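PDB 3FEQ: putative amidohydrolase from Unidentified, which probably hydrolyses dipeptides with a C-terminal proline as a zinc-dependent prolidase of the amidohydrolase superfamily. Local coordinates for residues C[326-329]-C[330-333]. Sequence-based numbering, arbitrary orientation.
Sequences GEMH and AFQS
Ala330 N donates to Glu327 O at 3.4 Å; the bond is nearly straight, with an N-H...O angle of 169°, but its length makes it weak. The methyl CB of Ala330 rests against the same carbonyl, 4.0 Å from Glu327 O. One residue on, Phe331 N reaches Met328 O in another long, weak bond, nearly as straight. The benzyl group of Phe331 leaves the backbone with CG anti to its own carbonyl carbon (chi1 -61°), which lays the ring alongside Met328: CD1 lies against the Met328 backbone, nearest to Met328 O at 3.7 Å. The one approach between the two side chains, from Phe331 CD1 to Met328 CB, is looser at 4.2 Å. The Met328 side chain also packs on Phe287 and on helix 274-282.

Consecutive bonds from the N-H of residue i+3 to the C=O of residue i, weak as they are, mark a short 3-10 helical segment, here in the loop between helices 302-314 and 335-340 of a metal-dependent amidohydrolase with a TIM-barrel fold. The side chain of His329 is about 10 Å from a bound zinc ion; within the segment itself, His329 ND1 bonds weakly to Gly326 O at 3.1 Å.

Gln332 N continues the pattern to His329 O, again weakly and more bent (138°), and Gln332 CB sits 3.6 Å from that oxygen. Beyond CB the Gln332 chain is extended, carrying its amide away from His329 O to Asp63, which accepts from NE2, and to Arg100, whose NE bonds to OE1.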
# COMPACT_ATOMS: atom_id res chain seq x y z
N GLY C 326 17.83 -26.51 -21.14
CA GLY C 326 18.32 -25.90 -22.37
C GLY C 326 18.55 -26.90 -23.48
O GLY C 326 17.76 -27.82 -23.68
N GLU C 327 19.64 -26.72 -24.21
CA GLU C 327 19.90 -27.55 -25.38
C GLU C 327 20.32 -28.96 -24.98
O GLU C 327 20.19 -29.89 -25.78
CB GLU C 327 20.94 -26.90 -26.28
CG GLU C 327 21.94 -26.05 -25.53
CD GLU C 327 21.45 -24.64 -25.27
OE1 GLU C 327 21.21 -24.30 -24.09
OE2 GLU C 327 21.31 -23.86 -26.24
N MET C 328 20.73 -29.12 -23.73
CA MET C 328 20.96 -30.44 -23.16
C MET C 328 19.69 -31.28 -23.07
O MET C 328 19.70 -32.39 -22.53
CB MET C 328 21.62 -30.31 -21.79
CG MET C 328 23.04 -29.78 -21.84
SD MET C 328 23.65 -29.43 -20.19
CE MET C 328 22.99 -27.79 -19.91
N HIS C 329 18.59 -30.77 -23.62
CA HIS C 329 17.34 -31.49 -23.60
C HIS C 329 17.38 -32.74 -24.45
O HIS C 329 16.64 -33.69 -24.22
CB HIS C 329 16.16 -30.61 -24.00
CG HIS C 329 15.29 -30.25 -22.84
ND1 HIS C 329 15.14 -28.96 -22.39
CD2 HIS C 329 14.61 -31.04 -21.97
CE1 HIS C 329 14.37 -28.96 -21.32
NE2 HIS C 329 14.04 -30.20 -21.04
N ALA C 330 18.31 -32.74 -25.40
CA ALA C 330 18.43 -33.81 -26.37
C ALA C 330 18.85 -35.13 -25.75
O ALA C 330 18.54 -36.20 -26.28
CB ALA C 330 19.40 -33.41 -27.46
N PHE C 331 19.50 -35.08 -24.59
CA PHE C 331 20.10 -36.28 -24.00
C PHE C 331 19.11 -37.11 -23.18
O PHE C 331 19.51 -38.04 -22.50
CB PHE C 331 21.31 -35.91 -23.14
CG PHE C 331 22.42 -35.25 -23.91
CD1 PHE C 331 22.82 -33.96 -23.60
CD2 PHE C 331 23.05 -35.91 -24.96
CE1 PHE C 331 23.83 -33.34 -24.31
CE2 PHE C 331 24.04 -35.29 -25.69
CZ PHE C 331 24.44 -34.01 -25.36
N GLN C 332 17.83 -36.78 -23.29
CA GLN C 332 16.78 -37.30 -22.42
C GLN C 332 16.78 -38.82 -22.27
O GLN C 332 16.59 -39.36 -21.16
CB GLN C 332 15.40 -36.82 -22.90
CG GLN C 332 14.26 -37.00 -21.91
CD GLN C 332 12.92 -36.61 -22.52
OE1 GLN C 332 12.81 -36.48 -23.75
NE2 GLN C 332 11.92 -36.40 -21.68
N SER C 333 16.96 -39.52 -23.39
CA SER C 333 16.70 -40.95 -23.44
C SER C 333 17.86 -41.72 -22.86
O SER C 333 17.69 -42.85 -22.40
CB SER C 333 16.44 -41.39 -24.87
OG SER C 333 15.34 -40.67 -25.40